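Local coordinates for protein endoglucanase (Bacillus akibai, PDB 1UWW) that binds non-crystalline cellulose as the family 28 carbohydrate-binding module of an alkaline cellulase that hydrolyses internal beta-1,4-glucosidic linkages, at residues A16-V21 with D184-E189; R73-K78 with L163-I168; V89-Y94 with Y145-N150. All blocks are in the same frame, centred on the assembly; numbering follows the deposited sequence.

Contact 1 (A16-V21 with D184-E189); sequences AVLPSV and DNVRFE. With CA (calcium ion), chain C.
Leu18 makes the first touch on strand 180-189, its two methyl groups parting to different partners. Its CG stands anti to the backbone N (chi1 -166°). From there CD1 reaches to 3.4 Å from Val186 O, while CD2 lies 3.9 Å from Phe188 CD2, leucine and ring crossing at a slant. A branched aliphatic chain suits this place, since Phe76 of strand 73-77 packs against it too. A cis peptide bond, a form proline adopts far more readily than other residues, joins Leu18 to Pro19. The rigid ring then rests on the aliphatic root of Arg187, Pro19 CG being 3.7 Å from Arg187 CB, while the arginine chain bends at chi3 (-70°), placing NE to hydrogen-bond to Phe188 O. At Ser20 the backbones pair: Ser20 N donates to Val186 O at 2.9 Å, and Val186 N returns a more bent bond to Ser20 O at 3.1 Å. This single antiparallel bridge pins an otherwise irregular N-terminal segment to the strand. Asn185 and Val186 both face Ser20, forming a G1 beta bulge; Asn185 takes its left-handed backbone conformation, which asparagine tolerates better than most residues with a side chain. The Ser20 hydroxyl turns back to its own segment, OG donating to Val17 O at 2.7 Å, and Trp30 NE1 bonds to the same OG. Val21 brings CG1 beside Asn185 OD1, but its carbonyl does more: Val21 O binds a calcium ion at 2.4 Å. Asp184 grips that ion with both carboxylate oxygens, OD1 and OD2 each 2.5 Å from calcium. Glu23, Ser50 and Asn51 complete the protein ligands, and Asn185 OD1 accepts from a calcium-bound water while its ND2 bonds to Asp92.

Contact 2 (R73-K78 with L163-I168); sequences RLDFWK and LRNMMI
Trp77 lies alongside Asn165 and Arg164, whose side chains point the same way as its own. Asn165 CB sits over the five-membered ring, 3.4 Å from its centroid, a CH-pi contact with the amide plane only 15° from the indole. Farther out, Trp77 CH2 stands over the centre of the Arg164 guanidinium, 3.4 Å from Arg164 CZ. Polar bonds fix these flat groups. Arg164 grips Asn165 OD1 side-on, through NE at 2.8 Å and NH2 at 3.1 Å. Asn165 ND2 donates to the syn lone pair of Asp75 OD1 at 2.9 Å, and Trp77 NE1 meets Asp75 OD2 from above the carboxylate plane at 2.8 Å. Gln112 takes a second bond from Asn165 ND2. Behind this network, antiparallel strands 73-77 and 165-173 hold the register, and on the other face Phe76 CD2 packs 3.7 Å from the CE methyl of selenomethionine Met166, with Trp30 nearby. Aspartate thus orients both the amide and the indole, and its charge probably polarises both N-H groups. The result is an exposed indole held at a set angle, which might serve as one of the aromatic platforms by which such modules stack against glucose rings.

Contact 3 (V89-Y94 with Y145-N150); sequences VTFDFY and YEVKIN. With CA (calcium ion), chain E.
Val147 stands over the Phe91 ring, its CB above the centre of one face and 3.9 Å from the centroid, in a CH-pi contact. Phe91 CG lies between the backbone N and the carbonyl carbon (chi1 57°), a torsion that swings the ring toward the neighbouring strand, where Val147 CG1 comes to 3.6 Å from Phe91 CE1. The other methyl, Val147 CG2, turns to Phe93 CB at 3.7 Å, so one beta-branched residue serves two aromatics. Valine suits this job: compact, wholly apolar and at ease in a strand. With Val89 and Ile149, all buried, these side chains make up the dense face of the pair; Tyr145, at its margin, is partly exposed.

The opposite face is hydrophilic and much looser. There Asp92 and Glu146 lie side by side, their carboxylate planes 74° apart, and share a calcium ion. Asp92 OD1 binds it at 2.3 Å; Glu146 spreads both oxygens, OE1 at 2.6 Å and OE2 at 2.7 Å from the metal. A bend at chi2 (-76°) brings CD of Glu146 back toward the aspartate. Without the cation between them, two carboxylates this close would be expected to repel. Water supplies the rest of the coordination shell, and His144 NE2 bonds to Asp92 OD1. Farther along, Thr90 CG2 touches Lys148 CG at 3.9 Å, while the lysine's charged end reaches a cation-pi contact with Tyr88.

Backbone bonds in both directions join Val89 with Ile149, Phe91 with Val147 and Phe93 with Tyr145. Strand 88-97 runs antiparallel between 142-150 and 180-189 in a six-stranded sheet, and the aromatic face looks onto the five-stranded sheet, where Phe93 meets Met105 and Ile107 of strand 104-111, Phe170 of strand 165-173 and Ile128 of strand 120-129.

Contacts 1 and 3 share one sheet, their centres about 11 Å apart, because strands 180-189 and 88-97 are neighbours in it. Probable hydrogen bonds tie them on its polar face: Asn185 ND2 to Asp92 OD2 at 2.8 Å and Glu189 OE1 to Thr90 OG1 at 2.8 Å. Their two calcium ions lie 10.2 Å apart. Contact 2 belongs to the other sheet of the beta-sandwich, about 15 Å from contact 3 between centres, and meets it through the core, where Ile168 CD1 is 4.0 Å from Phe91 CE1. Segment 16-21 bridges the sheets at one side, with Ala16 CB 3.3 Å from Trp77 O, on the backbone of the residue whose indole lies exposed in contact 2.

Contact 1 (A16-V21 with D184-E189)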
loop_
_atom_site.group_PDB
_atom_site.type_symbol
_atom_site.label_atom_id
_atom_site.label_comp_id
_atom_site.label_asym_id
_atom_site.label_seq_id
_atom_site.Cartn_x
_atom_site.Cartn_y
_atom_site.Cartn_z
ATOM N N ALA A 16 26.361 -4.155 -8.882
ATOM C CA ALA A 16 24.938 -4.413 -9.006
ATOM C C ALA A 16 24.695 -5.597 -9.914
ATOM O O ALA A 16 25.097 -5.592 -11.083
ATOM C CB ALA A 16 24.211 -3.175 -9.523
ATOM N N VAL A 17 24.070 -6.621 -9.342
ATOM C CA VAL A 17 23.768 -7.883 -10.029
ATOM C C VAL A 17 22.317 -8.235 -9.719
ATOM O O VAL A 17 21.929 -8.236 -8.571
ATOM C CB VAL A 17 24.713 -9.035 -9.537
ATOM C CG1 VAL A 17 24.340 -10.379 -10.136
ATOM C CG2 VAL A 17 26.175 -8.720 -9.865
ATOM N N LEU A 18 21.545 -8.543 -10.734
ATOM C CA LEU A 18 20.162 -8.934 -10.585
ATOM C C LEU A 18 19.934 -10.140 -11.511
ATOM O O LEU A 18 20.304 -10.020 -12.711
ATOM C CB LEU A 18 19.312 -7.701 -10.914
ATOM C CG LEU A 18 17.855 -7.766 -10.513
ATOM C CD1 LEU A 18 17.673 -7.627 -9.022
ATOM C CD2 LEU A 18 17.080 -6.737 -11.287
ATOM N N PRO A 19 19.403 -11.296 -11.062
ATOM C CA PRO A 19 18.990 -11.591 -9.666
ATOM C C PRO A 19 20.089 -11.477 -8.613
ATOM O O PRO A 19 21.253 -11.854 -8.822
ATOM C CB PRO A 19 18.482 -13.031 -9.748
ATOM C CG PRO A 19 18.020 -13.167 -11.204
ATOM C CD PRO A 19 19.041 -12.404 -11.968
ATOM N N SER A 20 19.710 -10.963 -7.445
ATOM C CA SER A 20 20.634 -10.753 -6.335
ATOM C C SER A 20 20.528 -11.935 -5.360
ATOM O O SER A 20 19.496 -12.149 -4.736
ATOM C CB SER A 20 20.329 -9.424 -5.615
ATOM O OG SER A 20 20.184 -8.327 -6.513
ATOM N N VAL A 21 21.595 -12.732 -5.288
ATOM C CA VAL A 21 21.654 -13.934 -4.474
ATOM C C VAL A 21 22.629 -13.844 -3.277
ATOM O O VAL A 21 22.600 -14.690 -2.405
ATOM C CB VAL A 21 21.943 -15.185 -5.339
ATOM C CG1 VAL A 21 20.836 -15.364 -6.370
ATOM C CG2 VAL A 21 23.307 -15.094 -6.023
ATOM N N ASP A 184 16.642 -12.156 0.245
ATOM C CA ASP A 184 17.399 -13.015 -0.674
ATOM C C ASP A 184 16.674 -13.163 -2.016
ATOM O O ASP A 184 15.466 -13.037 -2.105
ATOM C CB ASP A 184 17.654 -14.387 -0.049
ATOM C CG ASP A 184 18.861 -15.117 -0.630
ATOM O OD1 ASP A 184 19.603 -14.598 -1.499
ATOM O OD2 ASP A 184 19.133 -16.252 -0.147
ATOM N N ASN A 185 17.446 -13.444 -3.054
ATOM C CA ASN A 185 16.901 -13.835 -4.362
ATOM C C ASN A 185 16.003 -12.759 -4.978
ATOM O O ASN A 185 14.916 -13.044 -5.460
ATOM C CB ASN A 185 16.203 -15.193 -4.303
ATOM C CG ASN A 185 17.094 -16.258 -3.769
ATOM O OD1 ASN A 185 18.205 -16.438 -4.267
ATOM N ND2 ASN A 185 16.648 -16.947 -2.730
ATOM N N VAL A 186 16.470 -11.515 -4.957
ATOM C CA VAL A 186 15.691 -10.427 -5.544
ATOM C C VAL A 186 15.769 -10.537 -7.054
ATOM O O VAL A 186 16.841 -10.573 -7.603
ATOM C CB VAL A 186 16.164 -9.009 -5.103
ATOM C CG1 VAL A 186 15.152 -7.956 -5.579
ATOM C CG2 VAL A 186 16.398 -8.915 -3.614
ATOM N N ARG A 187 14.627 -10.600 -7.712
ATOM C CA ARG A 187 14.595 -10.710 -9.180
ATOM C C ARG A 187 13.276 -10.284 -9.784
ATOM O O ARG A 187 12.266 -10.240 -9.115
ATOM C CB ARG A 187 14.853 -12.142 -9.585
ATOM C CG ARG A 187 13.874 -13.125 -9.069
ATOM C CD ARG A 187 14.105 -14.499 -9.651
ATOM N NE ARG A 187 13.744 -14.495 -11.070
ATOM C CZ ARG A 187 14.090 -15.425 -11.967
ATOM N NH1 ARG A 187 14.821 -16.474 -11.611
ATOM N NH2 ARG A 187 13.688 -15.306 -13.230
ATOM N N PHE A 188 13.297 -9.990 -11.081
ATOM C CA PHE A 188 12.082 -9.972 -11.870
ATOM C C PHE A 188 11.733 -11.397 -12.292
ATOM O O PHE A 188 12.620 -12.193 -12.565
ATOM C CB PHE A 188 12.290 -9.153 -13.156
ATOM C CG PHE A 188 12.355 -7.666 -12.969
ATOM C CD1 PHE A 188 11.209 -6.902 -12.904
ATOM C CD2 PHE A 188 13.557 -7.024 -12.914
ATOM C CE1 PHE A 188 11.279 -5.529 -12.766
ATOM C CE2 PHE A 188 13.621 -5.653 -12.770
ATOM C CZ PHE A 188 12.478 -4.914 -12.682
ATOM N N GLU A 189 10.453 -11.719 -12.359
ATOM C CA GLU A 189 10.035 -13.002 -12.910
ATOM C C GLU A 189 8.714 -12.924 -13.642
ATOM O O GLU A 189 7.962 -11.976 -13.492
ATOM C CB GLU A 189 10.086 -14.127 -11.874
ATOM C CG GLU A 189 9.135 -14.061 -10.735
ATOM C CD GLU A 189 9.254 -15.305 -9.845
ATOM O OE1 GLU A 189 10.199 -15.405 -9.001
ATOM O OE2 GLU A 189 8.403 -16.217 -10.020
HETATM CA CA CA C . 21.359 -16.303 -1.179
HETATM O O HOH W 1 20.532 -17.346 -3.117
#

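Contact 2 (R73-K78 with L163-I168)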
loop_
_atom_site.group_PDB
_atom_site.type_symbol
_atom_site.label_atom_id
_atom_site.label_comp_id
_atom_site.label_asym_id
_atom_site.label_seq_id
_atom_site.Cartn_x
_atom_site.Cartn_y
_atom_site.Cartn_z
ATOM N N ARG A 73 14.673 1.702 3.858
ATOM C CA ARG A 73 14.502 1.904 2.434
ATOM C C ARG A 73 15.766 1.438 1.750
ATOM O O ARG A 73 16.784 2.108 1.758
ATOM C CB ARG A 73 14.255 3.367 2.110
ATOM C CG ARG A 73 12.989 4.004 2.549
ATOM C CD ARG A 73 12.687 5.241 1.716
ATOM N NE ARG A 73 11.849 6.234 2.360
ATOM C CZ ARG A 73 11.231 7.205 1.678
ATOM N NH1 ARG A 73 11.394 7.302 0.360
ATOM N NH2 ARG A 73 10.464 8.075 2.311
ATOM N N LEU A 74 15.685 0.270 1.144
ATOM C CA LEU A 74 16.782 -0.254 0.328
ATOM C C LEU A 74 16.752 0.389 -1.044
ATOM O O LEU A 74 15.699 0.785 -1.523
ATOM C CB LEU A 74 16.659 -1.755 0.137
ATOM C CG LEU A 74 16.829 -2.625 1.358
ATOM C CD1 LEU A 74 16.603 -4.082 0.979
ATOM C CD2 LEU A 74 18.233 -2.496 1.903
ATOM N N ASP A 75 17.896 0.473 -1.686
ATOM C CA ASP A 75 18.052 1.111 -2.984
ATOM C C ASP A 75 19.032 0.292 -3.813
ATOM O O ASP A 75 20.057 -0.165 -3.319
ATOM C CB ASP A 75 18.532 2.553 -2.745
ATOM C CG ASP A 75 18.330 3.485 -3.891
ATOM O OD1 ASP A 75 17.690 3.130 -4.901
ATOM O OD2 ASP A 75 18.842 4.642 -3.825
ATOM N N PHE A 76 18.733 0.139 -5.091
ATOM C CA PHE A 76 19.501 -0.664 -6.041
ATOM C C PHE A 76 19.584 0.086 -7.364
ATOM O O PHE A 76 18.598 0.194 -8.063
ATOM C CB PHE A 76 18.824 -2.028 -6.218
ATOM C CG PHE A 76 19.513 -2.945 -7.160
ATOM C CD1 PHE A 76 20.606 -3.711 -6.762
ATOM C CD2 PHE A 76 19.064 -3.073 -8.455
ATOM C CE1 PHE A 76 21.198 -4.603 -7.641
ATOM C CE2 PHE A 76 19.680 -3.941 -9.331
ATOM C CZ PHE A 76 20.747 -4.701 -8.926
ATOM N N TRP A 77 20.759 0.607 -7.688
ATOM C CA TRP A 77 20.993 1.320 -8.933
ATOM C C TRP A 77 21.635 0.406 -9.957
ATOM O O TRP A 77 22.673 -0.214 -9.687
ATOM C CB TRP A 77 21.892 2.545 -8.711
ATOM C CG TRP A 77 21.209 3.664 -7.951
ATOM C CD1 TRP A 77 20.683 3.616 -6.695
ATOM C CD2 TRP A 77 20.965 5.007 -8.418
ATOM N NE1 TRP A 77 20.120 4.825 -6.359
ATOM C CE2 TRP A 77 20.289 5.696 -7.395
ATOM C CE3 TRP A 77 21.258 5.695 -9.606
ATOM C CZ2 TRP A 77 19.906 7.028 -7.516
ATOM C CZ3 TRP A 77 20.882 7.030 -9.711
ATOM C CH2 TRP A 77 20.216 7.672 -8.683
ATOM N N LYS A 78 21.071 0.339 -11.152
ATOM C CA LYS A 78 21.661 -0.418 -12.238
ATOM C C LYS A 78 21.237 0.150 -13.568
ATOM O O LYS A 78 20.073 0.475 -13.769
ATOM C CB LYS A 78 21.224 -1.880 -12.140
ATOM C CG LYS A 78 22.026 -2.830 -13.005
ATOM C CD LYS A 78 21.517 -4.278 -12.972
ATOM C CE LYS A 78 21.663 -4.983 -14.342
ATOM N NZ LYS A 78 20.451 -4.767 -15.172
ATOM N N LEU A 163 14.526 2.146 -15.757
ATOM C CA LEU A 163 13.979 2.410 -14.437
ATOM C C LEU A 163 14.983 3.082 -13.495
ATOM O O LEU A 163 14.568 3.653 -12.477
ATOM C CB LEU A 163 13.450 1.099 -13.843
ATOM C CG LEU A 163 12.342 0.429 -14.672
ATOM C CD1 LEU A 163 12.025 -0.968 -14.120
ATOM C CD2 LEU A 163 11.109 1.303 -14.707
ATOM N N ARG A 164 16.286 2.995 -13.829
ATOM C CA ARG A 164 17.396 3.642 -13.126
ATOM C C ARG A 164 17.762 3.039 -11.772
ATOM O O ARG A 164 18.899 2.631 -11.527
ATOM C CB ARG A 164 17.189 5.150 -12.980
ATOM C CG ARG A 164 18.468 5.908 -12.578
ATOM C CD ARG A 164 18.230 7.350 -12.200
ATOM N NE ARG A 164 17.543 7.436 -10.935
ATOM C CZ ARG A 164 17.375 8.554 -10.235
ATOM N NH1 ARG A 164 17.826 9.712 -10.712
ATOM N NH2 ARG A 164 16.756 8.522 -9.071
ATOM N N ASN A 165 16.801 3.029 -10.875
ATOM C CA ASN A 165 16.995 2.438 -9.577
ATOM C C ASN A 165 15.683 1.907 -9.028
ATOM O O ASN A 165 14.603 2.399 -9.372
ATOM C CB ASN A 165 17.698 3.412 -8.594
ATOM C CG ASN A 165 16.881 4.631 -8.264
ATOM O OD1 ASN A 165 16.619 5.465 -9.129
ATOM N ND2 ASN A 165 16.476 4.761 -7.021
HETATM N N MSE A 166 15.811 0.926 -8.146
HETATM C CA MSE A 166 14.712 0.273 -7.493
HETATM C C MSE A 166 14.868 0.477 -6.008
HETATM O O MSE A 166 15.928 0.224 -5.424
HETATM C CB MSE A 166 14.770 -1.210 -7.815
HETATM C CG MSE A 166 13.867 -2.109 -6.989
HETATM SE SE MSE A 166 13.761 -3.925 -7.566
HETATM C CE MSE A 166 15.535 -4.214 -8.107
HETATM N N MSE A 167 13.884 1.078 -5.357
HETATM C CA MSE A 167 13.843 0.978 -3.846
HETATM C C MSE A 167 12.697 0.141 -3.324
HETATM O O MSE A 167 11.611 0.004 -3.953
HETATM C CB MSE A 167 13.747 2.374 -3.127
HETATM C CG MSE A 167 14.832 3.444 -3.722
HETATM SE SE MSE A 167 14.435 5.327 -3.508
HETATM C CE MSE A 167 13.412 5.087 -1.909
ATOM N N ILE A 168 12.966 -0.384 -2.149
ATOM C CA ILE A 168 12.042 -1.243 -1.423
ATOM C C ILE A 168 11.891 -0.597 -0.068
ATOM O O ILE A 168 12.893 -0.430 0.656
ATOM C CB ILE A 168 12.533 -2.709 -1.305
ATOM C CG1 ILE A 168 12.838 -3.272 -2.698
ATOM C CG2 ILE A 168 11.486 -3.535 -0.634
ATOM C CD1 ILE A 168 13.420 -4.639 -2.677
HETATM O O HOH W 2 18.217 1.603 -15.602
#

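Contact 3 (V89-Y94 with Y145-N150)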
loop_
_atom_site.group_PDB
_atom_site.type_symbol
_atom_site.label_atom_id
_atom_site.label_comp_id
_atom_site.label_asym_id
_atom_site.label_seq_id
_atom_site.Cartn_x
_atom_site.Cartn_y
_atom_site.Cartn_z
ATOM N N VAL A 89 8.274 -8.498 -9.332
ATOM C CA VAL A 89 9.514 -8.547 -8.579
ATOM C C VAL A 89 9.229 -9.442 -7.391
ATOM O O VAL A 89 8.219 -9.308 -6.699
ATOM C CB VAL A 89 9.959 -7.150 -8.137
ATOM C CG1 VAL A 89 11.103 -7.196 -7.103
ATOM C CG2 VAL A 89 10.422 -6.357 -9.362
ATOM N N THR A 90 10.090 -10.428 -7.212
ATOM C CA THR A 90 10.019 -11.342 -6.074
ATOM C C THR A 90 11.300 -11.344 -5.267
ATOM O O THR A 90 12.382 -11.090 -5.771
ATOM C CB THR A 90 9.723 -12.770 -6.541
ATOM O OG1 THR A 90 10.813 -13.290 -7.315
ATOM C CG2 THR A 90 8.505 -12.799 -7.459
ATOM N N PHE A 91 11.153 -11.605 -3.984
ATOM C CA PHE A 91 12.273 -11.907 -3.124
ATOM C C PHE A 91 11.801 -12.736 -1.933
ATOM O O PHE A 91 10.635 -12.710 -1.565
ATOM C CB PHE A 91 13.059 -10.647 -2.660
ATOM C CG PHE A 91 12.257 -9.591 -1.936
ATOM C CD1 PHE A 91 11.552 -8.616 -2.651
ATOM C CD2 PHE A 91 12.305 -9.496 -0.552
ATOM C CE1 PHE A 91 10.877 -7.587 -1.974
ATOM C CE2 PHE A 91 11.641 -8.484 0.110
ATOM C CZ PHE A 91 10.913 -7.553 -0.616
ATOM N N ASP A 92 12.748 -13.474 -1.363
ATOM C CA ASP A 92 12.536 -14.113 -0.061
ATOM C C ASP A 92 12.822 -13.107 1.040
ATOM O O ASP A 92 13.850 -12.444 1.026
ATOM C CB ASP A 92 13.456 -15.331 0.099
ATOM C CG ASP A 92 13.146 -16.395 -0.889
ATOM O OD1 ASP A 92 11.997 -16.891 -0.940
ATOM O OD2 ASP A 92 14.009 -16.756 -1.726
ATOM N N PHE A 93 11.882 -12.960 1.947
ATOM C CA PHE A 93 12.017 -12.030 3.064
ATOM C C PHE A 93 11.857 -12.822 4.330
ATOM O O PHE A 93 10.907 -13.565 4.481
ATOM C CB PHE A 93 10.944 -10.963 3.003
ATOM C CG PHE A 93 11.127 -9.858 4.012
ATOM C CD1 PHE A 93 12.322 -9.174 4.159
ATOM C CD2 PHE A 93 10.073 -9.501 4.839
ATOM C CE1 PHE A 93 12.459 -8.146 5.128
ATOM C CE2 PHE A 93 10.210 -8.466 5.788
ATOM C CZ PHE A 93 11.384 -7.807 5.937
ATOM N N TYR A 94 12.796 -12.684 5.245
ATOM C CA TYR A 94 12.748 -13.420 6.495
ATOM C C TYR A 94 12.830 -12.450 7.655
ATOM O O TYR A 94 13.519 -11.426 7.588
ATOM C CB TYR A 94 13.903 -14.397 6.634
ATOM C CG TYR A 94 14.119 -15.336 5.465
ATOM C CD1 TYR A 94 14.881 -14.964 4.381
ATOM C CD2 TYR A 94 13.589 -16.601 5.473
ATOM C CE1 TYR A 94 15.092 -15.827 3.325
ATOM C CE2 TYR A 94 13.794 -17.481 4.421
ATOM C CZ TYR A 94 14.557 -17.077 3.381
ATOM O OH TYR A 94 14.811 -17.935 2.316
ATOM N N TYR A 145 8.672 -15.271 4.225
ATOM C CA TYR A 145 7.648 -14.743 3.331
ATOM C C TYR A 145 8.175 -14.714 1.904
ATOM O O TYR A 145 9.296 -14.322 1.641
ATOM C CB TYR A 145 7.254 -13.321 3.750
ATOM C CG TYR A 145 6.671 -13.280 5.111
ATOM C CD1 TYR A 145 7.496 -13.170 6.233
ATOM C CD2 TYR A 145 5.305 -13.451 5.318
ATOM C CE1 TYR A 145 6.989 -13.186 7.512
ATOM C CE2 TYR A 145 4.791 -13.483 6.628
ATOM C CZ TYR A 145 5.636 -13.354 7.680
ATOM O OH TYR A 145 5.103 -13.369 8.952
ATOM N N GLU A 146 7.341 -15.149 0.983
ATOM C CA GLU A 146 7.600 -15.075 -0.448
ATOM C C GLU A 146 7.008 -13.789 -0.976
ATOM O O GLU A 146 5.825 -13.737 -1.332
ATOM C CB GLU A 146 6.924 -16.271 -1.109
ATOM C CG GLU A 146 7.559 -17.587 -0.744
ATOM C CD GLU A 146 8.848 -17.779 -1.483
ATOM O OE1 GLU A 146 9.192 -16.890 -2.305
ATOM O OE2 GLU A 146 9.514 -18.815 -1.269
ATOM N N VAL A 147 7.780 -12.722 -0.965
ATOM C CA VAL A 147 7.279 -11.429 -1.391
ATOM C C VAL A 147 7.177 -11.429 -2.918
ATOM O O VAL A 147 8.110 -11.802 -3.592
ATOM C CB VAL A 147 8.145 -10.301 -0.862
ATOM C CG1 VAL A 147 7.643 -8.935 -1.345
ATOM C CG2 VAL A 147 8.182 -10.382 0.670
ATOM N N LYS A 148 5.995 -11.106 -3.429
ATOM C CA LYS A 148 5.744 -11.114 -4.873
ATOM C C LYS A 148 4.919 -9.874 -5.175
ATOM O O LYS A 148 3.812 -9.758 -4.685
ATOM C CB LYS A 148 5.005 -12.400 -5.273
ATOM C CG LYS A 148 4.690 -12.581 -6.722
ATOM C CD LYS A 148 4.134 -14.000 -6.980
ATOM C CE LYS A 148 3.957 -14.349 -8.451
ATOM N NZ LYS A 148 4.138 -15.815 -8.693
ATOM N N ILE A 149 5.526 -8.922 -5.887
ATOM C CA ILE A 149 4.896 -7.626 -6.147
ATOM C C ILE A 149 4.725 -7.461 -7.659
ATOM O O ILE A 149 5.674 -7.572 -8.412
ATOM C CB ILE A 149 5.727 -6.464 -5.554
ATOM C CG1 ILE A 149 5.816 -6.615 -4.008
ATOM C CG2 ILE A 149 5.124 -5.125 -5.909
ATOM C CD1 ILE A 149 6.846 -5.766 -3.351
ATOM N N ASN A 150 3.486 -7.207 -8.078
ATOM C CA ASN A 150 3.133 -7.116 -9.479
ATOM C C ASN A 150 3.606 -5.788 -10.062
ATOM O O ASN A 150 3.222 -4.714 -9.604
ATOM C CB ASN A 150 1.623 -7.270 -9.638
ATOM C CG ASN A 150 1.186 -7.399 -11.088
ATOM O OD1 ASN A 150 1.599 -6.627 -11.947
ATOM N ND2 ASN A 150 0.351 -8.407 -11.365
HETATM CA CA CA E . 11.462 -17.936 -2.897
HETATM O O HOH W 3 13.699 -18.507 -3.825
HETATM O O HOH W 4 11.506 -19.466 -1.790
HETATM O O HOH W 5 10.841 -19.932 -4.337
HETATM O O HOH W 6 11.299 -15.686 -3.910
#